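Local coordinates for protein COMB10 (Helicobacter pylori, PDB 2BHV) that forms a core subunit of the Com type IV secretion system and, as a membrane protein of the VirB10 family, probably helps build its envelope-spanning channel, at residues G62-Q67 with G90-N95; S86-Y91 with I105-I110. All coordinates share one frame; numbering follows the deposited sequence.

Interaction 1 (G62-Q67 with G90-N95); sequences GKVIAQ and GYYSNN
The phenol ring of Tyr92 lies flat over the backbone of Gly62, within an antiparallel pairing of two inner strands of the mixed beta-sheet of this periplasmic domain. The overlap illustrates how an aromatic residue can cover the main chain of the strand beside its own. Gly62 N sits above the middle of one ring face, and Gly62 CA makes a CH-pi contact 4.1 Å from the centroid of the Tyr92 ring. A chi1 of 69° sets Tyr92 CG between its own backbone N and carbonyl carbon, and the ring beyond it comes to lie over Gly62. At the ring edge, near its plane, Tyr92 CE2 meets Lys63 O at 3.4 Å, while Val64 CB approaches Tyr92 CD2 obliquely.

Val64 and Tyr92 share a buried face of the sheet, where Leu52 and Trp107 also touch Val64. On the other face, Lys63 and Tyr91 run side by side and point the same way. The lysine's CD packs 3.8 Å from Tyr91 CE1, but a bend at chi3 (90°) turns its CE off the straight line, and the end of the chain leads away. Val135 of helix 132-146 touches the tyrosine on this same side.

The register is fixed by the non-hydrogen-bonded pair Lys63-Tyr91 and by Val64 and Gly90, which exchange two nearly straight bonds, Val64 N to Gly90 O and Gly90 N to Val64 O, both 2.8 Å. Beyond them Tyr92 N donates to Gly62 O, the return bond being weak. Lys63 CG rests 3.5 Å from Gly90 O.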
loop_
_atom_site.group_PDB
_atom_site.type_symbol
_atom_site.label_atom_id
_atom_site.label_comp_id
_atom_site.label_asym_id
_atom_site.label_seq_id
_atom_site.Cartn_x
_atom_site.Cartn_y
_atom_site.Cartn_z
ATOM N N GLY A 62 -2.932 3.133 24.910
ATOM C CA GLY A 62 -3.601 3.547 26.143
ATOM C C GLY A 62 -4.513 2.520 26.775
ATOM O O GLY A 62 -4.273 1.319 26.670
ATOM N N LYS A 63 -5.569 3.012 27.428
ATOM C CA LYS A 63 -6.541 2.186 28.159
ATOM C C LYS A 63 -7.916 2.137 27.461
ATOM O O LYS A 63 -8.357 3.110 26.848
ATOM C CB LYS A 63 -6.688 2.709 29.595
ATOM C CG LYS A 63 -7.629 1.905 30.491
ATOM C CD LYS A 63 -7.530 2.311 31.974
ATOM C CE LYS A 63 -8.505 3.444 32.339
ATOM N NZ LYS A 63 -8.718 3.548 33.812
ATOM N N VAL A 64 -8.588 0.994 27.563
ATOM C CA VAL A 64 -9.914 0.827 26.971
ATOM C C VAL A 64 -10.872 0.223 27.976
ATOM O O VAL A 64 -10.493 -0.663 28.746
ATOM C CB VAL A 64 -9.881 -0.049 25.675
ATOM C CG1 VAL A 64 -9.416 -1.461 25.965
ATOM C CG2 VAL A 64 -11.229 -0.081 25.016
ATOM N N ILE A 65 -12.110 0.712 27.974
ATOM C CA ILE A 65 -13.147 0.156 28.825
ATOM C C ILE A 65 -14.304 -0.338 27.961
ATOM O O ILE A 65 -14.839 0.400 27.140
ATOM C CB ILE A 65 -13.652 1.187 29.841
ATOM C CG1 ILE A 65 -12.492 1.764 30.649
ATOM C CG2 ILE A 65 -14.690 0.562 30.768
ATOM C CD1 ILE A 65 -12.836 3.054 31.361
ATOM N N ALA A 66 -14.674 -1.599 28.141
ATOM C CA ALA A 66 -15.844 -2.156 27.479
ATOM C C ALA A 66 -16.911 -2.549 28.509
ATOM O O ALA A 66 -16.630 -2.709 29.703
ATOM C CB ALA A 66 -15.458 -3.337 26.652
ATOM N N GLN A 67 -18.141 -2.707 28.039
ATOM C CA GLN A 67 -19.220 -3.134 28.896
ATOM C C GLN A 67 -19.914 -4.381 28.372
ATOM O O GLN A 67 -20.340 -4.424 27.241
ATOM C CB GLN A 67 -20.220 -2.019 29.051
ATOM C CG GLN A 67 -21.148 -2.273 30.186
ATOM C CD GLN A 67 -22.177 -1.221 30.324
ATOM O OE1 GLN A 67 -23.348 -1.473 30.085
ATOM N NE2 GLN A 67 -21.759 -0.025 30.720
ATOM N N GLY A 90 -9.176 -2.937 29.814
ATOM C CA GLY A 90 -8.050 -3.409 29.022
ATOM C C GLY A 90 -7.014 -2.335 28.717
ATOM O O GLY A 90 -7.265 -1.145 28.900
ATOM N N TYR A 91 -5.844 -2.770 28.252
ATOM C CA TYR A 91 -4.788 -1.871 27.837
ATOM C C TYR A 91 -4.377 -2.272 26.452
ATOM O O TYR A 91 -4.258 -3.445 26.162
ATOM C CB TYR A 91 -3.617 -1.948 28.806
ATOM C CG TYR A 91 -4.017 -1.578 30.202
ATOM C CD1 TYR A 91 -4.055 -0.245 30.608
ATOM C CD2 TYR A 91 -4.394 -2.551 31.120
ATOM C CE1 TYR A 91 -4.451 0.109 31.903
ATOM C CE2 TYR A 91 -4.790 -2.210 32.415
ATOM C CZ TYR A 91 -4.817 -0.884 32.795
ATOM O OH TYR A 91 -5.207 -0.571 34.066
ATOM N N TYR A 92 -4.189 -1.289 25.588
ATOM C CA TYR A 92 -3.958 -1.549 24.184
ATOM C C TYR A 92 -2.735 -0.807 23.672
ATOM O O TYR A 92 -2.401 0.275 24.171
ATOM C CB TYR A 92 -5.182 -1.155 23.354
ATOM C CG TYR A 92 -5.451 0.351 23.267
ATOM C CD1 TYR A 92 -4.838 1.141 22.281
ATOM C CD2 TYR A 92 -6.331 0.979 24.153
ATOM C CE1 TYR A 92 -5.086 2.490 22.185
ATOM C CE2 TYR A 92 -6.583 2.342 24.067
ATOM C CZ TYR A 92 -5.957 3.092 23.075
ATOM O OH TYR A 92 -6.194 4.454 22.980
ATOM N N SER A 93 -2.079 -1.391 22.666
ATOM C CA SER A 93 -1.028 -0.710 21.922
ATOM C C SER A 93 -1.111 -1.044 20.437
ATOM O O SER A 93 -1.585 -2.117 20.053
ATOM C CB SER A 93 0.354 -1.077 22.459
ATOM O OG SER A 93 0.707 -2.406 22.098
ATOM N N ASN A 94 -0.652 -0.109 19.612
ATOM C CA ASN A 94 -0.508 -0.347 18.196
ATOM C C ASN A 94 0.958 -0.608 17.904
ATOM O O ASN A 94 1.820 0.169 18.284
ATOM C CB ASN A 94 -1.071 0.828 17.398
ATOM C CG ASN A 94 -2.601 0.836 17.394
ATOM O OD1 ASN A 94 -3.254 1.630 18.114
ATOM N ND2 ASN A 94 -3.186 -0.077 16.597
ATOM N N ASN A 95 1.235 -1.781 17.334
ATOM C CA ASN A 95 2.594 -2.209 16.987
ATOM C C ASN A 95 2.785 -2.094 15.470
ATOM O O ASN A 95 2.845 -3.099 14.745
ATOM C CB ASN A 95 2.854 -3.649 17.497
ATOM C CG ASN A 95 4.217 -4.255 17.010
ATOM O OD1 ASN A 95 4.491 -5.457 17.219
ATOM N ND2 ASN A 95 5.057 -3.426 16.365
#

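Interaction 2 (S86-Y91 with I105-I110); sequences SKVIGY and IVWSRI
Val88 and Trp107 cross at about a right angle, the valine's CG1 meeting the indole obliquely at 3.6 Å from Trp107 CE3. That methyl stands anti to the valine's backbone N, and it also packs on Ile110 CG1 4.0 Å away. Trp107 CE3 and CZ3, on the benzo ring, also lie against Gly90 N, while Trp107 NE1 is satisfied by Thr154 OG1.

On the other face of the sheet, with Tyr91 and Val106, Ile89 and Arg109 run side by side. The isoleucine's CD1 sits over the centre of the guanidinium, 3.9 Å above its plane. Tyr91 OH comes near the edge of that group, in its plane, and the two flat groups are turned 28° from each other. Ser108 OG approaches the edge of the Tyr91 ring, 3.4 Å from CE2. Val106 packs on Leu138 and Ile139 of helix 132-146.

Between Ile89 and Gly90 the register shifts by one residue. Ile89 O accepts from both Ser108 N, at 2.9 Å, and Arg109 N, at 3.3 Å, while Ile89 N donates to Arg109 O. With two consecutive residues facing one, and Ser108 at phi/psi -99°/-43°, the arrangement is a classic beta bulge within an antiparallel hairpin.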
loop_
_atom_site.group_PDB
_atom_site.type_symbol
_atom_site.label_atom_id
_atom_site.label_comp_id
_atom_site.label_asym_id
_atom_site.label_seq_id
_atom_site.Cartn_x
_atom_site.Cartn_y
_atom_site.Cartn_z
ATOM N N SER A 86 -21.222 -5.590 33.442
ATOM C CA SER A 86 -19.845 -5.513 33.965
ATOM C C SER A 86 -18.945 -4.673 33.056
ATOM O O SER A 86 -19.077 -4.676 31.825
ATOM C CB SER A 86 -19.221 -6.890 34.147
ATOM O OG SER A 86 -20.145 -7.825 34.645
ATOM N N LYS A 87 -18.036 -3.940 33.676
ATOM C CA LYS A 87 -17.026 -3.228 32.936
ATOM C C LYS A 87 -15.837 -4.161 32.737
ATOM O O LYS A 87 -15.469 -4.895 33.653
ATOM C CB LYS A 87 -16.618 -1.966 33.690
ATOM C CG LYS A 87 -17.431 -0.710 33.349
ATOM C CD LYS A 87 -18.947 -0.968 33.140
ATOM C CE LYS A 87 -19.825 0.058 33.887
ATOM N NZ LYS A 87 -19.383 1.480 33.744
ATOM N N VAL A 88 -15.260 -4.158 31.534
ATOM C CA VAL A 88 -13.992 -4.854 31.287
ATOM C C VAL A 88 -12.922 -3.823 31.021
ATOM O O VAL A 88 -13.077 -2.972 30.144
ATOM C CB VAL A 88 -14.054 -5.817 30.073
ATOM C CG1 VAL A 88 -12.913 -6.824 30.144
ATOM C CG2 VAL A 88 -15.376 -6.553 30.016
ATOM N N ILE A 89 -11.844 -3.885 31.782
ATOM C CA ILE A 89 -10.768 -2.916 31.625
ATOM C C ILE A 89 -9.600 -3.568 30.906
ATOM O O ILE A 89 -9.107 -4.622 31.323
ATOM C CB ILE A 89 -10.332 -2.329 32.977
ATOM C CG1 ILE A 89 -11.515 -1.640 33.647
ATOM C CG2 ILE A 89 -9.196 -1.357 32.797
ATOM C CD1 ILE A 89 -11.345 -1.451 35.132
ATOM N N GLY A 90 -9.176 -2.937 29.814
ATOM C CA GLY A 90 -8.050 -3.409 29.022
ATOM C C GLY A 90 -7.014 -2.335 28.717
ATOM O O GLY A 90 -7.265 -1.145 28.900
ATOM N N TYR A 91 -5.844 -2.770 28.252
ATOM C CA TYR A 91 -4.788 -1.871 27.837
ATOM C C TYR A 91 -4.377 -2.272 26.452
ATOM O O TYR A 91 -4.258 -3.445 26.162
ATOM C CB TYR A 91 -3.617 -1.948 28.806
ATOM C CG TYR A 91 -4.017 -1.578 30.202
ATOM C CD1 TYR A 91 -4.055 -0.245 30.608
ATOM C CD2 TYR A 91 -4.394 -2.551 31.120
ATOM C CE1 TYR A 91 -4.451 0.109 31.903
ATOM C CE2 TYR A 91 -4.790 -2.210 32.415
ATOM C CZ TYR A 91 -4.817 -0.884 32.795
ATOM O OH TYR A 91 -5.207 -0.571 34.066
ATOM N N ILE A 105 -4.813 -5.945 22.507
ATOM C CA ILE A 105 -5.561 -5.565 23.689
ATOM C C ILE A 105 -5.394 -6.658 24.741
ATOM O O ILE A 105 -5.733 -7.809 24.506
ATOM C CB ILE A 105 -7.051 -5.353 23.374
ATOM C CG1 ILE A 105 -7.232 -4.371 22.218
ATOM C CG2 ILE A 105 -7.782 -4.863 24.604
ATOM C CD1 ILE A 105 -8.574 -4.435 21.585
ATOM N N VAL A 106 -4.842 -6.294 25.889
ATOM C CA VAL A 106 -4.810 -7.190 27.033
ATOM C C VAL A 106 -5.938 -6.827 27.976
ATOM O O VAL A 106 -5.904 -5.790 28.615
ATOM C CB VAL A 106 -3.479 -7.096 27.793
ATOM C CG1 VAL A 106 -3.419 -8.131 28.916
ATOM C CG2 VAL A 106 -2.331 -7.284 26.857
ATOM N N TRP A 107 -6.949 -7.674 28.049
ATOM C CA TRP A 107 -8.010 -7.460 29.004
ATOM C C TRP A 107 -7.525 -7.900 30.382
ATOM O O TRP A 107 -7.250 -9.079 30.605
ATOM C CB TRP A 107 -9.283 -8.197 28.577
ATOM C CG TRP A 107 -9.827 -7.708 27.250
ATOM C CD1 TRP A 107 -9.821 -8.386 26.070
ATOM C CD2 TRP A 107 -10.447 -6.435 26.977
ATOM N NE1 TRP A 107 -10.394 -7.624 25.073
ATOM C CE2 TRP A 107 -10.790 -6.425 25.600
ATOM C CE3 TRP A 107 -10.745 -5.303 27.762
ATOM C CZ2 TRP A 107 -11.420 -5.335 24.988
ATOM C CZ3 TRP A 107 -11.371 -4.216 27.149
ATOM C CH2 TRP A 107 -11.700 -4.243 25.775
ATOM N N SER A 108 -7.405 -6.947 31.303
ATOM C CA SER A 108 -6.738 -7.212 32.571
ATOM C C SER A 108 -7.696 -7.495 33.717
ATOM O O SER A 108 -7.446 -8.393 34.508
ATOM C CB SER A 108 -5.769 -6.088 32.946
ATOM O OG SER A 108 -6.465 -4.958 33.410
ATOM N N ARG A 109 -8.782 -6.731 33.828
ATOM C CA ARG A 109 -9.788 -7.051 34.843
ATOM C C ARG A 109 -11.222 -6.715 34.482
ATOM O O ARG A 109 -11.477 -5.845 33.651
ATOM C CB ARG A 109 -9.414 -6.510 36.228
ATOM C CG ARG A 109 -9.538 -5.013 36.435
ATOM C CD ARG A 109 -8.935 -4.626 37.814
ATOM N NE ARG A 109 -9.023 -3.190 38.098
ATOM C CZ ARG A 109 -8.279 -2.241 37.506
ATOM N NH1 ARG A 109 -7.367 -2.567 36.568
ATOM N NH2 ARG A 109 -8.446 -0.953 37.846
ATOM N N ILE A 110 -12.141 -7.447 35.108
ATOM C CA ILE A 110 -13.579 -7.256 34.949
ATOM C C ILE A 110 -14.153 -6.789 36.284
ATOM O O ILE A 110 -13.884 -7.398 37.314
ATOM C CB ILE A 110 -14.281 -8.568 34.563
ATOM C CG1 ILE A 110 -13.709 -9.138 33.261
ATOM C CG2 ILE A 110 -15.782 -8.365 34.435
ATOM C CD1 ILE A 110 -13.980 -10.638 33.060
#

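From the N terminus, strand 62-68 comes first, and the chain then passes through the small two-stranded sheet of 72-73 and 80-82 before returning as strand 87-94; interaction 1 closes that excursion. The chain next turns back into strand 103-111, and interaction 2 closes this tighter hairpin. The two contacts follow each other along the chain and overlap at Gly90 and Tyr91. Strand 87-94 is therefore the middle member of three neighbouring antiparallel strands of the mixed sheet, paired with 62-68 along one edge and 103-111 along the other. A probable hydrogen bond from Val88 N to Ala66 O extends the first pairing, and Val64 CG1 packs against Trp107 CZ3, joining the two outer strands of the three.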